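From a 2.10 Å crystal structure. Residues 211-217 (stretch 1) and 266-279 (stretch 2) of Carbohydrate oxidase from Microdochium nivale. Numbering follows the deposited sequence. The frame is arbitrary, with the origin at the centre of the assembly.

Stretch 1 (211-217) LTRFGVT
Stretch 2, residues 266-279: TPEQWRAAFQPLLD

This is an apolar strand-on-helix contact centred on an aromatic cluster, with no hydrogen bond crossing between the stretches and 363 Å² of surface buried on both sides together.

Residues 211-217 form an extended strand, with phi from -162° to -76° and psi from 115° to 165°. The helix begins at Pro-267, and its axis passes within 8.5 Å of the strand axis at a signed crossing angle of -53°. Register is fixed by Thr-212 CA to Pro-267 CA at 5.7 Å and, further along, Val-216 CA to Leu-278 CA at 9.1 Å. Strand alternation directs the CA-to-CB bonds of Thr-212, Phe-214 and Val-216 toward the helix, while those of Leu-211 and Arg-213 point away; Gly-215 has no side chain.

Thr-266 caps the helix: its OG1 (chi1 p) accepts from Gln-269 N at 3.2 Å, and its N donates to Gln-269 OE1 at 2.8 Å. Bonds such as Trp-270 N to Thr-266 O, 2.8 Å, start the helical ladder, which kinks where the N atoms of Pro-276 and Leu-277 lack bonds to the preceding turn; proline has no amide hydrogen to give.

Thr-212 (chi1 m) sets OG1 3.1 Å from Pro-267 N, a close packing contact without a hydrogen to share. At the centre, Phe-214 (chi1 p, chi2 90°) stacks face-to-face on the five-membered ring of Trp-270 (chi1 t, chi2 71°), centroids 3.7 Å apart and planes at 24°; Phe-214 CG lies 3.2 Å from Trp-270 NE1. Phe-214 CB also makes a CH-pi contact over the six-membered ring. The Phe-214 edge meets the face of Phe-274 (chi1 -142°, chi2 66°), planes at 55°, with CE1 of each ring 3.8 Å apart. Val-216 (chi1 t) extends the apolar surface, its CG2 lying 4.1 Å from Leu-278 CD2 (chi1 m, chi2 t).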

ATOM      1  N   LEU A 211      12.509  15.598  13.696  1.00 17.13           N
ATOM      2  CA  LEU A 211      12.745  14.492  12.757  1.00 16.33           C
ATOM      3  C   LEU A 211      13.936  14.838  11.892  1.00 17.28           C
ATOM      4  O   LEU A 211      14.181  16.025  11.573  1.00 16.75           O
ATOM      5  CB  LEU A 211      11.533  14.259  11.851  1.00 15.74           C
ATOM      6  CG  LEU A 211      10.222  13.815  12.504  1.00 16.45           C
ATOM      7  CD1 LEU A 211       9.032  14.001  11.565  1.00 14.96           C
ATOM      8  CD2 LEU A 211      10.281  12.370  13.100  1.00 15.58           C
ATOM      9  N   THR A 212      14.666  13.807  11.496  1.00 15.87           N
ATOM     10  CA  THR A 212      15.796  13.997  10.611  1.00 18.07           C
ATOM     11  C   THR A 212      15.669  13.110   9.363  1.00 19.03           C
ATOM     12  O   THR A 212      15.595  11.866   9.444  1.00 18.10           O
ATOM     13  CB  THR A 212      17.118  13.653  11.332  1.00 16.68           C
ATOM     14  OG1 THR A 212      17.290  14.524  12.443  1.00 16.01           O
ATOM     15  CG2 THR A 212      18.291  13.815  10.398  1.00 17.62           C
ATOM     16  N   ARG A 213      15.666  13.759   8.216  1.00 18.39           N
ATOM     17  CA  ARG A 213      15.764  13.051   6.966  1.00 18.71           C
ATOM     18  C   ARG A 213      17.229  12.783   6.683  1.00 17.99           C
ATOM     19  O   ARG A 213      18.063  13.667   6.828  1.00 15.30           O
ATOM     20  CB  ARG A 213      15.180  13.854   5.821  1.00 18.65           C
ATOM     21  CG  ARG A 213      15.517  13.255   4.463  1.00 20.19           C
ATOM     22  CD  ARG A 213      14.610  13.815   3.381  1.00 22.16           C
ATOM     23  NE  ARG A 213      14.885  13.097   2.144  1.00 26.29           N
ATOM     24  CZ  ARG A 213      14.104  13.105   1.076  1.00 25.48           C
ATOM     25  NH1 ARG A 213      12.966  13.789   1.070  1.00 23.27           N
ATOM     26  NH2 ARG A 213      14.465  12.408   0.008  1.00 27.05           N
ATOM     27  N   PHE A 214      17.527  11.558   6.266  1.00 16.00           N
ATOM     28  CA  PHE A 214      18.896  11.199   5.983  1.00 15.04           C
ATOM     29  C   PHE A 214      19.001  10.408   4.698  1.00 14.87           C
ATOM     30  O   PHE A 214      17.988   9.910   4.168  1.00 13.84           O
ATOM     31  CB  PHE A 214      19.521  10.454   7.180  1.00 13.95           C
ATOM     32  CG  PHE A 214      18.892   9.130   7.484  1.00 13.69           C
ATOM     33  CD1 PHE A 214      19.378   7.964   6.891  1.00 14.43           C
ATOM     34  CD2 PHE A 214      17.851   9.038   8.388  1.00 12.86           C
ATOM     35  CE1 PHE A 214      18.844   6.711   7.208  1.00 14.24           C
ATOM     36  CE2 PHE A 214      17.290   7.812   8.697  1.00 13.55           C
ATOM     37  CZ  PHE A 214      17.774   6.638   8.109  1.00 14.53           C
ATOM     38  N   GLY A 215      20.232  10.308   4.195  1.00 15.03           N
ATOM     39  CA  GLY A 215      20.482   9.689   2.915  1.00 16.77           C
ATOM     40  C   GLY A 215      21.951   9.314   2.796  1.00 19.84           C
ATOM     41  O   GLY A 215      22.814  10.010   3.352  1.00 17.37           O
ATOM     42  N   VAL A 216      22.214   8.207   2.094  1.00 17.13           N
ATOM     43  CA  VAL A 216      23.575   7.736   1.827  1.00 19.22           C
ATOM     44  C   VAL A 216      23.681   7.287   0.369  1.00 18.75           C
ATOM     45  O   VAL A 216      22.991   6.355  -0.042  1.00 19.50           O
ATOM     46  CB  VAL A 216      23.972   6.526   2.736  1.00 18.17           C
ATOM     47  CG1 VAL A 216      25.393   6.070   2.415  1.00 16.80           C
ATOM     48  CG2 VAL A 216      23.822   6.884   4.230  1.00 15.74           C
ATOM     49  N   THR A 217      24.531   7.955  -0.408  1.00 16.95           N
ATOM     50  CA  THR A 217      24.862   7.495  -1.749  1.00 16.69           C
ATOM     51  C   THR A 217      25.819   6.311  -1.607  1.00 16.08           C
ATOM     52  O   THR A 217      26.931   6.473  -1.110  1.00 16.99           O
ATOM     53  CB  THR A 217      25.535   8.631  -2.538  1.00 18.96           C
ATOM     54  OG1 THR A 217      24.787   9.838  -2.354  1.00 21.56           O
ATOM     55  CG2 THR A 217      25.614   8.311  -4.026  1.00 19.98           C
ATOM     56  N   THR A 266      17.307  13.818  16.521  1.00 21.66           N
ATOM     57  CA  THR A 266      18.172  14.866  15.945  1.00 21.99           C
ATOM     58  C   THR A 266      19.190  14.282  14.965  1.00 20.65           C
ATOM     59  O   THR A 266      19.468  13.068  14.998  1.00 19.74           O
ATOM     60  CB  THR A 266      18.952  15.599  17.063  1.00 22.65           C
ATOM     61  OG1 THR A 266      19.882  14.679  17.650  1.00 23.13           O
ATOM     62  CG2 THR A 266      17.982  16.136  18.150  1.00 22.16           C
ATOM     63  N   PRO A 267      19.781  15.139  14.109  1.00 21.40           N
ATOM     64  CA  PRO A 267      20.842  14.666  13.210  1.00 19.76           C
ATOM     65  C   PRO A 267      22.024  13.969  13.912  1.00 22.34           C
ATOM     66  O   PRO A 267      22.608  13.013  13.357  1.00 21.52           O
ATOM     67  CB  PRO A 267      21.307  15.944  12.510  1.00 20.52           C
ATOM     68  CG  PRO A 267      20.111  16.869  12.569  1.00 19.43           C
ATOM     69  CD  PRO A 267      19.414  16.558  13.853  1.00 19.62           C
ATOM     70  N   GLU A 268      22.368  14.420  15.116  1.00 22.05           N
ATOM     71  CA  GLU A 268      23.509  13.830  15.845  1.00 23.37           C
ATOM     72  C   GLU A 268      23.119  12.459  16.400  1.00 22.19           C
ATOM     73  O   GLU A 268      23.933  11.534  16.393  1.00 19.27           O
ATOM     74  CB  GLU A 268      23.999  14.759  16.980  1.00 26.60           C
ATOM     75  CG  GLU A 268      24.584  16.133  16.520  1.00 29.64           C
ATOM     76  CD  GLU A 268      23.545  17.120  15.902  1.00 33.91           C
ATOM     77  OE1 GLU A 268      22.328  17.096  16.243  1.00 30.02           O
ATOM     78  OE2 GLU A 268      23.967  17.945  15.063  1.00 37.62           O
ATOM     79  N   GLN A 269      21.874  12.335  16.886  1.00 21.41           N
ATOM     80  CA  GLN A 269      21.365  11.042  17.344  1.00 20.93           C
ATOM     81  C   GLN A 269      21.251  10.075  16.165  1.00 22.16           C
ATOM     82  O   GLN A 269      21.549   8.886  16.304  1.00 22.70           O
ATOM     83  CB  GLN A 269      20.016  11.183  18.028  1.00 22.39           C
ATOM     84  CG  GLN A 269      20.087  11.835  19.390  1.00 23.47           C
ATOM     85  CD  GLN A 269      18.753  12.335  19.876  1.00 26.29           C
ATOM     86  OE1 GLN A 269      17.917  12.804  19.102  1.00 27.40           O
ATOM     87  NE2 GLN A 269      18.551  12.262  21.181  1.00 28.35           N
ATOM     88  N   TRP A 270      20.843  10.583  15.002  1.00 21.45           N
ATOM     89  CA  TRP A 270      20.776   9.721  13.819  1.00 20.26           C
ATOM     90  C   TRP A 270      22.156   9.115  13.536  1.00 20.78           C
ATOM     91  O   TRP A 270      22.305   7.880  13.432  1.00 22.28           O
ATOM     92  CB  TRP A 270      20.216  10.429  12.552  1.00 16.68           C
ATOM     93  CG  TRP A 270      20.506   9.550  11.356  1.00 15.93           C
ATOM     94  CD1 TRP A 270      19.905   8.356  11.051  1.00 16.27           C
ATOM     95  CD2 TRP A 270      21.554   9.723  10.405  1.00 16.42           C
ATOM     96  NE1 TRP A 270      20.488   7.790   9.939  1.00 16.22           N
ATOM     97  CE2 TRP A 270      21.505   8.609   9.519  1.00 15.99           C
ATOM     98  CE3 TRP A 270      22.515  10.726  10.188  1.00 15.56           C
ATOM     99  CZ2 TRP A 270      22.374   8.473   8.446  1.00 15.59           C
ATOM    100  CZ3 TRP A 270      23.378  10.601   9.117  1.00 15.80           C
ATOM    101  CH2 TRP A 270      23.307   9.480   8.247  1.00 16.56           C
ATOM    102  N   ARG A 271      23.159   9.987  13.400  1.00 20.00           N
ATOM    103  CA  ARG A 271      24.503   9.547  13.037  1.00 20.32           C
ATOM    104  C   ARG A 271      25.034   8.481  14.000  1.00 20.01           C
ATOM    105  O   ARG A 271      25.528   7.437  13.566  1.00 21.39           O
ATOM    106  CB  ARG A 271      25.476  10.730  12.906  1.00 21.98           C
ATOM    107  CG  ARG A 271      26.873  10.340  12.448  1.00 23.49           C
ATOM    108  CD  ARG A 271      26.805   9.721  11.055  1.00 23.97           C
ATOM    109  NE  ARG A 271      28.100   9.393  10.457  1.00 24.63           N
ATOM    110  CZ  ARG A 271      28.694  10.116   9.509  1.00 26.51           C
ATOM    111  NH1 ARG A 271      28.139  11.244   9.070  1.00 25.45           N
ATOM    112  NH2 ARG A 271      29.858   9.719   9.001  1.00 27.02           N
ATOM    113  N   ALA A 272      24.899   8.727  15.299  1.00 20.26           N
ATOM    114  CA  ALA A 272      25.329   7.767  16.301  1.00 19.82           C
ATOM    115  C   ALA A 272      24.584   6.443  16.099  1.00 20.55           C
ATOM    116  O   ALA A 272      25.185   5.386  16.134  1.00 19.15           O
ATOM    117  CB  ALA A 272      25.087   8.309  17.710  1.00 22.55           C
ATOM    118  N   ALA A 273      23.275   6.518  15.862  1.00 19.90           N
ATOM    119  CA  ALA A 273      22.446   5.319  15.697  1.00 17.55           C
ATOM    120  C   ALA A 273      22.772   4.527  14.415  1.00 17.41           C
ATOM    121  O   ALA A 273      22.676   3.301  14.402  1.00 16.31           O
ATOM    122  CB  ALA A 273      20.956   5.694  15.739  1.00 16.73           C
ATOM    123  N   PHE A 274      23.157   5.238  13.353  1.00 16.16           N
ATOM    124  CA  PHE A 274      23.403   4.635  12.026  1.00 16.04           C
ATOM    125  C   PHE A 274      24.848   4.214  11.842  1.00 16.82           C
ATOM    126  O   PHE A 274      25.148   3.434  10.936  1.00 16.01           O
ATOM    127  CB  PHE A 274      23.024   5.616  10.888  1.00 14.47           C
ATOM    128  CG  PHE A 274      22.381   4.954   9.714  1.00 14.66           C
ATOM    129  CD1 PHE A 274      21.116   4.356   9.836  1.00 15.01           C
ATOM    130  CD2 PHE A 274      23.045   4.868   8.496  1.00 14.78           C
ATOM    131  CE1 PHE A 274      20.516   3.712   8.748  1.00 13.90           C
ATOM    132  CE2 PHE A 274      22.461   4.240   7.384  1.00 14.91           C
ATOM    133  CZ  PHE A 274      21.188   3.659   7.511  1.00 16.14           C
ATOM    134  N   GLN A 275      25.734   4.707  12.712  1.00 16.55           N
ATOM    135  CA  GLN A 275      27.190   4.455  12.583  1.00 17.20           C
ATOM    136  C   GLN A 275      27.595   2.972  12.448  1.00 17.34           C
ATOM    137  O   GLN A 275      28.494   2.672  11.654  1.00 18.25           O
ATOM    138  CB  GLN A 275      27.988   5.132  13.724  1.00 17.51           C
ATOM    139  CG  GLN A 275      29.510   5.325  13.409  1.00 20.17           C
ATOM    140  CD  GLN A 275      29.754   6.184  12.166  1.00 21.01           C
ATOM    141  OE1 GLN A 275      29.195   7.267  12.038  1.00 26.14           O
ATOM    142  NE2 GLN A 275      30.586   5.704  11.256  1.00 20.02           N
ATOM    143  N   PRO A 276      26.943   2.058  13.215  1.00 16.42           N
ATOM    144  CA  PRO A 276      27.250   0.641  13.084  1.00 16.99           C
ATOM    145  C   PRO A 276      27.090   0.141  11.667  1.00 17.60           C
ATOM    146  O   PRO A 276      27.839  -0.735  11.267  1.00 17.90           O
ATOM    147  CB  PRO A 276      26.236  -0.037  14.037  1.00 16.74           C
ATOM    148  CG  PRO A 276      26.039   0.985  15.123  1.00 16.69           C
ATOM    149  CD  PRO A 276      26.007   2.298  14.345  1.00 16.81           C
ATOM    150  N   LEU A 277      26.146   0.714  10.910  1.00 17.80           N
ATOM    151  CA  LEU A 277      25.927   0.337   9.515  1.00 15.37           C
ATOM    152  C   LEU A 277      26.973   0.987   8.608  1.00 16.45           C
ATOM    153  O   LEU A 277      27.571   0.306   7.749  1.00 16.79           O
ATOM    154  CB  LEU A 277      24.517   0.721   9.035  1.00 15.85           C
ATOM    155  CG  LEU A 277      24.182   0.358   7.554  1.00 16.60           C
ATOM    156  CD1 LEU A 277      24.678  -1.045   7.177  1.00 14.32           C
ATOM    157  CD2 LEU A 277      22.648   0.467   7.264  1.00 16.76           C
ATOM    158  N   LEU A 278      27.165   2.300   8.773  1.00 15.81           N
ATOM    159  CA  LEU A 278      28.211   3.030   8.031  1.00 17.82           C
ATOM    160  C   LEU A 278      29.574   2.337   8.172  1.00 17.74           C
ATOM    161  O   LEU A 278      30.300   2.218   7.186  1.00 18.53           O
ATOM    162  CB  LEU A 278      28.284   4.509   8.466  1.00 17.06           C
ATOM    163  CG  LEU A 278      26.983   5.322   8.383  1.00 19.18           C
ATOM    164  CD1 LEU A 278      27.195   6.750   8.926  1.00 19.58           C
ATOM    165  CD2 LEU A 278      26.460   5.382   6.945  1.00 18.51           C
ATOM    166  N   ASP A 279      29.882   1.836   9.377  1.00 18.60           N
ATOM    167  CA  ASP A 279      31.122   1.048   9.614  1.00 21.55           C
ATOM    168  C   ASP A 279      31.222  -0.252   8.840  1.00 21.00           C
ATOM    169  O   ASP A 279      32.325  -0.751   8.625  1.00 22.65           O
ATOM    170  CB  ASP A 279      31.332   0.723  11.103  1.00 20.24           C
ATOM    171  CG  ASP A 279      31.524   1.961  11.945  1.00 22.14           C
ATOM    172  OD1 ASP A 279      31.981   2.984  11.393  1.00 21.29           O
ATOM    173  OD2 ASP A 279      31.175   1.925  13.147  1.00 23.55           O
TER